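Local structure of putative calcium-regulated periplasmic protein (Bacteroides thetaiotaomicron, 3DB7) at residues G60-V65 and L95-D100. The protein binds calcium ions and, as a putative calcium-regulated periplasmic protein of the PepSY-like family, is otherwise of unsettled function. Sequence-based numbering, arbitrary orientation.
Sequences GNWEEV and LKIERD. With CA (calcium ion), chain C.
Val65 and Ile97 form an antiparallel hydrogen-bonded pair where strands 62-66 and 94-99 join in the middle of the antiparallel sheet of this PepSY-like fold. The bond from Val65 N to Ile97 O is 2.8 Å long and nearly linear at 176°; Ile97 N returns to Val65 O, and Arg99 N to Glu63 O. A classic bulge at Glu63 and Glu64, which both face Glu55, interrupts the other edge of the first strand.

Beside this pairing, Arg99 folds over Trp62. Its CG sits between backbone N and carbonyl carbon (chi1 69°) and the chain then runs extended to NE, crossing the indole. The guanidinium lies flat on one indole face, planes 13° apart, with Arg99 CZ 3.7 Å from the centroid of the five-membered ring in a cation-pi contact, while CD makes a CH-pi contact with the six-membered ring. The same group grips Trp62 O side-on with NE and NH2, so stacking and bonding together fix its rotation. Val65 CG2 covers the opposite indole face toward its rim, and Phe20 of helix 15-24 also meets the ring. Ile97 CG2 packs against both Trp62 CZ3 and Val65 CB.

On the other sheet face, Glu64 and Glu98 lie side by side, with CG to CG 4.0 Å. Glu64 OE1, which also accepts a hydrogen bond from Lys53 NZ, binds calcium at 2.3 Å; Glu55 and, from the second subunit, Asp124 and Asp126 share the ion, linking the two chains. Glu98 joins this site in the second shell: a calcium-bound water donates to its OE2 at 2.5 Å.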
ATOM      1  N   GLY A  60      -8.228 -12.914  13.697  1.00  9.92           N
ATOM      2  CA  GLY A  60      -6.963 -13.609  13.617  1.00  9.83           C
ATOM      3  C   GLY A  60      -6.537 -13.998  12.209  1.00 10.15           C
ATOM      4  O   GLY A  60      -5.588 -14.793  12.056  1.00 10.52           O
ATOM      5  N   ASN A  61      -7.204 -13.456  11.192  1.00 10.49           N
ATOM      6  CA  ASN A  61      -6.793 -13.694   9.811  1.00  9.03           C
ATOM      7  C   ASN A  61      -5.746 -12.681   9.447  1.00  8.52           C
ATOM      8  O   ASN A  61      -5.964 -11.475   9.604  1.00 10.27           O
ATOM      9  CB  ASN A  61      -7.963 -13.534   8.876  1.00 13.00           C
ATOM     10  CG  ASN A  61      -9.048 -14.505   9.149  1.00 18.88           C
ATOM     11  OD1 ASN A  61     -10.180 -14.132   9.456  1.00 23.73           O
ATOM     12  ND2 ASN A  61      -8.717 -15.755   9.012  1.00 14.45           N
ATOM     13  N   TRP A  62      -4.609 -13.132   8.927  1.00  9.29           N
ATOM     14  CA  TRP A  62      -3.572 -12.166   8.571  1.00  9.57           C
ATOM     15  C   TRP A  62      -4.062 -11.184   7.543  1.00  9.01           C
ATOM     16  O   TRP A  62      -4.798 -11.561   6.604  1.00  9.54           O
ATOM     17  CB  TRP A  62      -2.283 -12.850   8.113  1.00 11.31           C
ATOM     18  CG  TRP A  62      -2.318 -13.563   6.814  1.00  9.94           C
ATOM     19  CD1 TRP A  62      -2.621 -14.872   6.611  1.00 14.42           C
ATOM     20  CD2 TRP A  62      -1.997 -13.010   5.515  1.00  9.31           C
ATOM     21  NE1 TRP A  62      -2.517 -15.176   5.252  1.00 13.94           N
ATOM     22  CE2 TRP A  62      -2.126 -14.047   4.579  1.00 10.56           C
ATOM     23  CE3 TRP A  62      -1.632 -11.728   5.058  1.00 11.14           C
ATOM     24  CZ2 TRP A  62      -1.899 -13.857   3.225  1.00 11.61           C
ATOM     25  CZ3 TRP A  62      -1.402 -11.554   3.742  1.00 12.11           C
ATOM     26  CH2 TRP A  62      -1.522 -12.622   2.839  1.00 11.32           C
ATOM     27  N   GLU A  63      -3.605  -9.934   7.697  1.00  9.10           N
ATOM     28  CA  GLU A  63      -3.872  -8.877   6.710  1.00 10.30           C
ATOM     29  C   GLU A  63      -2.585  -8.251   6.168  1.00  8.62           C
ATOM     30  O   GLU A  63      -2.597  -7.700   5.064  1.00  9.15           O
ATOM     31  CB  GLU A  63      -4.770  -7.791   7.275  1.00 11.83           C
ATOM     32  CG  GLU A  63      -6.210  -8.218   7.405  1.00 15.38           C
ATOM     33  CD  GLU A  63      -7.167  -7.173   7.936  1.00 22.62           C
ATOM     34  OE1 GLU A  63      -6.842  -6.493   8.921  1.00 19.54           O
ATOM     35  OE2 GLU A  63      -8.302  -7.149   7.402  1.00 34.05           O
ATOM     36  N   GLU A  64      -1.473  -8.368   6.922  1.00  9.22           N
ATOM     37  CA  GLU A  64      -0.189  -7.801   6.521  1.00  8.50           C
ATOM     38  C   GLU A  64       0.886  -8.659   7.052  1.00  7.92           C
ATOM     39  O   GLU A  64       0.891  -8.971   8.245  1.00  9.45           O
ATOM     40  CB  GLU A  64      -0.033  -6.381   7.067  1.00  9.07           C
ATOM     41  CG  GLU A  64       1.316  -5.751   6.771  1.00 11.06           C
ATOM     42  CD  GLU A  64       1.585  -4.436   7.552  1.00 12.90           C
ATOM     43  OE1 GLU A  64       0.685  -3.927   8.299  1.00 10.10           O
ATOM     44  OE2 GLU A  64       2.712  -3.941   7.416  1.00 13.37           O
ATOM     45  N   VAL A  65       1.788  -9.110   6.218  1.00  8.19           N
ATOM     46  CA  VAL A  65       3.006  -9.782   6.629  1.00  9.03           C
ATOM     47  C   VAL A  65       4.160  -8.967   6.079  1.00 10.73           C
ATOM     48  O   VAL A  65       4.382  -8.942   4.860  1.00  9.89           O
ATOM     49  CB  VAL A  65       3.063 -11.232   6.097  1.00  9.53           C
ATOM     50  CG1 VAL A  65       4.400 -11.872   6.489  1.00 10.00           C
ATOM     51  CG2 VAL A  65       1.874 -12.035   6.614  1.00 10.53           C
ATOM     52  N   LEU A  95       9.076  -8.946   0.060  1.00  8.80           N
ATOM     53  CA  LEU A  95       9.368  -8.352   1.342  1.00  8.22           C
ATOM     54  C   LEU A  95       8.083  -8.119   2.178  1.00  8.21           C
ATOM     55  O   LEU A  95       8.166  -8.119   3.417  1.00 10.17           O
ATOM     56  CB  LEU A  95      10.156  -7.036   1.207  1.00 10.95           C
ATOM     57  CG  LEU A  95      11.540  -7.175   0.635  1.00 11.54           C
ATOM     58  CD1 LEU A  95      12.321  -5.887   0.833  1.00 17.45           C
ATOM     59  CD2 LEU A  95      12.294  -8.358   1.288  1.00 13.20           C
ATOM     60  N   LYS A  96       6.947  -7.884   1.521  0.50  8.71           N
ATOM     61  CA  LYS A  96       5.698  -7.694   2.218  0.50  9.31           C
ATOM     62  C   LYS A  96       4.568  -8.198   1.360  0.50  9.23           C
ATOM     63  O   LYS A  96       4.632  -8.128   0.136  0.50  7.91           O
ATOM     64  CB  LYS A  96       5.465  -6.203   2.538  0.50  9.93           C
ATOM     65  CG  LYS A  96       4.172  -5.910   3.271  0.50 13.96           C
ATOM     66  CD  LYS A  96       4.171  -4.500   3.800  0.50 16.51           C
ATOM     67  CE  LYS A  96       4.494  -3.548   2.682  0.50 16.44           C
ATOM     68  NZ  LYS A  96       4.537  -2.127   3.208  0.50 30.36           N
ATOM     69  N   ILE A  97       3.535  -8.712   2.018  1.00  9.05           N
ATOM     70  CA  ILE A  97       2.297  -9.046   1.359  1.00 10.28           C
ATOM     71  C   ILE A  97       1.159  -8.568   2.242  1.00  9.72           C
ATOM     72  O   ILE A  97       1.211  -8.703   3.487  1.00 10.55           O
ATOM     73  CB  ILE A  97       2.179 -10.539   1.004  1.00  8.66           C
ATOM     74  CG1 ILE A  97       0.921 -10.829   0.179  1.00  9.96           C
ATOM     75  CG2 ILE A  97       2.235 -11.468   2.262  1.00 12.33           C
ATOM     76  CD1 ILE A  97       0.924 -12.271  -0.417  1.00 14.30           C
ATOM     77  N   GLU A  98       0.139  -8.032   1.610  1.00  8.69           N
ATOM     78  CA  GLU A  98      -1.077  -7.548   2.274  1.00  9.09           C
ATOM     79  C   GLU A  98      -2.276  -8.030   1.536  1.00 10.17           C
ATOM     80  O   GLU A  98      -2.222  -8.254   0.326  1.00  9.34           O
ATOM     81  CB  GLU A  98      -1.115  -6.042   2.267  1.00  9.12           C
ATOM     82  CG  GLU A  98       0.049  -5.432   3.043  1.00 12.53           C
ATOM     83  CD  GLU A  98       0.182  -3.923   2.864  1.00 24.08           C
ATOM     84  OE1 GLU A  98       0.607  -3.460   1.775  1.00 23.72           O
ATOM     85  OE2 GLU A  98      -0.132  -3.191   3.809  1.00 26.52           O
ATOM     86  N   ARG A  99      -3.411  -8.123   2.240  1.00  9.50           N
ATOM     87  CA  ARG A  99      -4.650  -8.492   1.579  1.00 10.25           C
ATOM     88  C   ARG A  99      -5.831  -7.850   2.310  1.00 11.86           C
ATOM     89  O   ARG A  99      -5.745  -7.587   3.531  1.00 12.07           O
ATOM     90  CB  ARG A  99      -4.806 -10.005   1.518  1.00  9.91           C
ATOM     91  CG  ARG A  99      -5.043 -10.623   2.846  1.00 10.59           C
ATOM     92  CD  ARG A  99      -5.274 -12.142   2.751  1.00 11.56           C
ATOM     93  NE  ARG A  99      -5.326 -12.707   4.097  1.00 12.39           N
ATOM     94  CZ  ARG A  99      -5.716 -13.922   4.414  1.00 15.27           C
ATOM     95  NH1 ARG A  99      -6.101 -14.797   3.475  1.00 18.38           N
ATOM     96  NH2 ARG A  99      -5.739 -14.253   5.690  1.00 14.06           N
ATOM     97  N   ASP A 100      -6.892  -7.637   1.551  1.00 10.91           N
ATOM     98  CA  ASP A 100      -8.154  -7.215   2.116  1.00 11.03           C
ATOM     99  C   ASP A 100      -9.236  -7.869   1.301  1.00 17.07           C
ATOM    100  O   ASP A 100      -8.986  -8.895   0.664  1.00 16.32           O
ATOM    101  CB  ASP A 100      -8.240  -5.710   2.214  1.00 14.41           C
ATOM    102  CG  ASP A 100      -8.378  -5.051   0.901  1.00 19.98           C
ATOM    103  OD1 ASP A 100      -8.442  -5.745  -0.112  1.00 15.34           O
ATOM    104  OD2 ASP A 100      -8.480  -3.804   0.868  1.00 32.08           O
TER
HETATM  105 CA    CA C   2      -1.332  -2.870   8.394  1.00  9.06          CA
HETATM  106  O   HOH W   1      -6.451 -16.608   7.429  1.00 32.77           O
HETATM  107  O   HOH W   2      -1.391  -3.171   5.947  1.00 15.83           O
HETATM  108  O   HOH W   3      -2.974  -4.605   8.032  1.00 12.02           O